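PDB 5K8R: protocadherin gamma-B3 from Homo sapiens, which probably mediates calcium-dependent cell-cell adhesion through its extracellular cadherin repeats and may help establish and maintain specific neuronal connections in the brain. Local coordinates for residues D309-A314 / A394-N399. Numbering follows the deposited sequence.
Sequences DENDNA and ATDKGN. With CA (calcium ion), chain F; CA (calcium ion), chain E; CA (calcium ion), chain G.
Asn311 and Asp396 meet tip to tip beside a calcium ion that both of them bind. Asn311 OD1 lies 2.5 Å from the metal and Asp396 OD2 2.7 Å; the backbone oxygen of Asn313 adds a third ligand, the second from 309-314. Asp343, Asp345 and Asn349 complete the site. The two side-chain oxygens, Asn311 OD1 and Asp396 OD2, are 3.0 Å apart, a proximity explained by the shared cation and not by a hydrogen bond. Asp396 takes chi1 54°, its CG between backbone N and carbonyl carbon, which directs the carboxylate at the loop. The amide and carboxylate planes stand 58° apart, and the amide makes two weak bonds: Asn311 ND2 to Asp396 OD1 at 3.4 Å, nearly straight at 164°, and to OD2, more bent. Pro400 is a stronger partner of that amide, as Leu402 is of the carboxylate.

The tight part closes at Gly398, whose CA sits 3.4 Å from Asn311 ND2. By contrast, Asn399 and Lys397 turn their side chains away on the exposed side. Farther from 394-399, Asp309, the Glu310 carbonyl and Asp312 serve a second calcium, and Asp312 OD2 reaches a third at 2.4 Å. This DENDNA sequence is the cadherin inter-repeat linker, here between repeats 3 and 4. With three carboxylates, Asp343, Asp345 and Asp396, gathered on one ion, the junction's geometry probably depends on bound calcium to offset their repulsion.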
ATOM      1  N   ASP A 309     -11.496  15.320  44.973  1.00 43.26           N
ATOM      2  CA  ASP A 309     -12.191  14.710  46.097  1.00 34.93           C
ATOM      3  C   ASP A 309     -13.618  15.233  46.215  1.00 31.75           C
ATOM      4  O   ASP A 309     -13.877  16.428  46.044  1.00 42.90           O
ATOM      5  CB  ASP A 309     -11.429  14.977  47.395  1.00 44.64           C
ATOM      6  CG  ASP A 309     -12.084  14.331  48.602  1.00 41.33           C
ATOM      7  OD1 ASP A 309     -12.659  13.233  48.456  1.00 31.46           O
ATOM      8  OD2 ASP A 309     -12.020  14.926  49.698  1.00 37.35           O
ATOM      9  N   GLU A 310     -14.544  14.323  46.508  1.00 40.48           N
ATOM     10  CA  GLU A 310     -15.932  14.652  46.788  1.00 42.14           C
ATOM     11  C   GLU A 310     -16.306  14.113  48.162  1.00 42.26           C
ATOM     12  O   GLU A 310     -15.756  13.110  48.624  1.00 41.01           O
ATOM     13  CB  GLU A 310     -16.874  14.072  45.725  1.00 56.65           C
ATOM     14  CG  GLU A 310     -16.877  14.838  44.411  1.00 64.99           C
ATOM     15  CD  GLU A 310     -17.696  16.112  44.484  1.00 75.86           C
ATOM     16  OE1 GLU A 310     -18.863  16.044  44.928  1.00 81.50           O
ATOM     17  OE2 GLU A 310     -17.174  17.179  44.104  1.00 83.17           O
ATOM     18  N   ASN A 311     -17.248  14.791  48.816  1.00 47.30           N
ATOM     19  CA  ASN A 311     -17.666  14.420  50.168  1.00 42.51           C
ATOM     20  C   ASN A 311     -18.740  13.333  50.091  1.00 34.27           C
ATOM     21  O   ASN A 311     -19.929  13.558  50.327  1.00 44.63           O
ATOM     22  CB  ASN A 311     -18.155  15.647  50.928  1.00 51.95           C
ATOM     23  CG  ASN A 311     -18.347  15.378  52.408  1.00 50.89           C
ATOM     24  OD1 ASN A 311     -17.740  14.465  52.967  1.00 51.40           O
ATOM     25  ND2 ASN A 311     -19.191  16.175  53.048  1.00 36.89           N
ATOM     26  N   ASP A 312     -18.288  12.124  49.755  1.00 37.30           N
ATOM     27  CA  ASP A 312     -19.172  10.973  49.607  1.00 47.94           C
ATOM     28  C   ASP A 312     -18.919   9.904  50.665  1.00 48.06           C
ATOM     29  O   ASP A 312     -19.277   8.739  50.461  1.00 52.11           O
ATOM     30  CB  ASP A 312     -19.035  10.375  48.204  1.00 37.91           C
ATOM     31  CG  ASP A 312     -17.664   9.776  47.953  1.00 44.82           C
ATOM     32  OD1 ASP A 312     -16.679  10.251  48.558  1.00 31.15           O
ATOM     33  OD2 ASP A 312     -17.574   8.830  47.144  1.00 44.33           O
ATOM     34  N   ASN A 313     -18.312  10.274  51.791  1.00 49.73           N
ATOM     35  CA  ASN A 313     -18.072   9.354  52.898  1.00 53.40           C
ATOM     36  C   ASN A 313     -18.477  10.036  54.194  1.00 47.98           C
ATOM     37  O   ASN A 313     -17.938  11.093  54.536  1.00 38.25           O
ATOM     38  CB  ASN A 313     -16.604   8.918  52.953  1.00 59.04           C
ATOM     39  CG  ASN A 313     -16.255   7.906  51.879  1.00 63.82           C
ATOM     40  OD1 ASN A 313     -16.336   6.698  52.101  1.00 46.69           O
ATOM     41  ND2 ASN A 313     -15.864   8.395  50.707  1.00 65.03           N
ATOM     42  N   ALA A 314     -19.423   9.432  54.911  1.00 41.43           N
ATOM     43  CA  ALA A 314     -19.904   9.992  56.162  1.00 34.40           C
ATOM     44  C   ALA A 314     -18.917   9.712  57.294  1.00 42.07           C
ATOM     45  O   ALA A 314     -18.214   8.697  57.278  1.00 36.09           O
ATOM     46  CB  ALA A 314     -21.269   9.410  56.514  1.00 33.31           C
ATOM     47  N   ALA A 394     -21.435  12.996  64.917  1.00 47.57           N
ATOM     48  CA  ALA A 394     -20.253  13.467  64.208  1.00 42.13           C
ATOM     49  C   ALA A 394     -20.675  14.024  62.859  1.00 46.39           C
ATOM     50  O   ALA A 394     -21.461  13.395  62.143  1.00 58.04           O
ATOM     51  CB  ALA A 394     -19.227  12.345  64.020  1.00 39.83           C
ATOM     52  N   THR A 395     -20.154  15.200  62.513  1.00 49.75           N
ATOM     53  CA  THR A 395     -20.490  15.855  61.257  1.00 45.23           C
ATOM     54  C   THR A 395     -19.220  16.402  60.629  1.00 39.97           C
ATOM     55  O   THR A 395     -18.427  17.061  61.309  1.00 27.69           O
ATOM     56  CB  THR A 395     -21.500  16.990  61.476  1.00 48.15           C
ATOM     57  OG1 THR A 395     -22.651  16.484  62.163  1.00 51.71           O
ATOM     58  CG2 THR A 395     -21.932  17.587  60.144  1.00 43.80           C
ATOM     59  N   ASP A 396     -19.025  16.135  59.339  1.00 35.95           N
ATOM     60  CA  ASP A 396     -17.857  16.650  58.645  1.00 37.20           C
ATOM     61  C   ASP A 396     -18.097  18.095  58.208  1.00 44.03           C
ATOM     62  O   ASP A 396     -19.175  18.664  58.403  1.00 51.65           O
ATOM     63  CB  ASP A 396     -17.492  15.754  57.461  1.00 40.29           C
ATOM     64  CG  ASP A 396     -18.652  15.528  56.504  1.00 50.60           C
ATOM     65  OD1 ASP A 396     -19.557  16.384  56.427  1.00 54.94           O
ATOM     66  OD2 ASP A 396     -18.652  14.485  55.816  1.00 50.00           O
ATOM     67  N   LYS A 397     -17.074  18.698  57.602  1.00 35.39           N
ATOM     68  CA  LYS A 397     -17.132  20.084  57.158  1.00 27.13           C
ATOM     69  C   LYS A 397     -17.160  20.196  55.636  1.00 38.99           C
ATOM     70  O   LYS A 397     -16.632  21.155  55.067  1.00 37.22           O
ATOM     71  CB  LYS A 397     -15.956  20.875  57.730  1.00 28.39           C
ATOM     72  CG  LYS A 397     -15.801  20.746  59.237  1.00 28.75           C
ATOM     73  CD  LYS A 397     -14.698  21.651  59.762  1.00 31.24           C
ATOM     74  CE  LYS A 397     -14.414  21.376  61.231  1.00 34.71           C
ATOM     75  NZ  LYS A 397     -15.638  21.493  62.070  1.00 46.40           N
ATOM     76  N   GLY A 398     -17.778  19.223  54.964  1.00 34.58           N
ATOM     77  CA  GLY A 398     -17.881  19.239  53.521  1.00 27.17           C
ATOM     78  C   GLY A 398     -19.109  19.987  53.033  1.00 47.34           C
ATOM     79  O   GLY A 398     -19.914  20.506  53.806  1.00 60.83           O
ATOM     80  N   ASN A 399     -19.244  20.035  51.712  1.00 45.45           N
ATOM     81  CA  ASN A 399     -20.383  20.700  51.085  1.00 53.28           C
ATOM     82  C   ASN A 399     -21.005  19.810  50.013  1.00 50.36           C
ATOM     83  O   ASN A 399     -20.440  19.648  48.932  1.00 55.52           O
ATOM     84  CB  ASN A 399     -19.959  22.039  50.480  1.00 57.53           C
ATOM     85  CG  ASN A 399     -21.133  22.831  49.941  1.00 67.86           C
ATOM     86  OD1 ASN A 399     -22.271  22.651  50.376  1.00 61.59           O
ATOM     87  ND2 ASN A 399     -20.864  23.714  48.987  1.00 82.63           N
TER
HETATM   88 CA    CA F 505     -14.155  11.268  48.732  1.00 37.37          CA
HETATM   89 CA    CA E 504     -16.605  13.122  54.688  1.00 38.71          CA
HETATM   90 CA    CA G 506     -15.223   8.170  47.119  1.00 47.09          CA
HETATM   91  O   HOH W   1     -16.093   6.596  45.348  1.00 38.88           O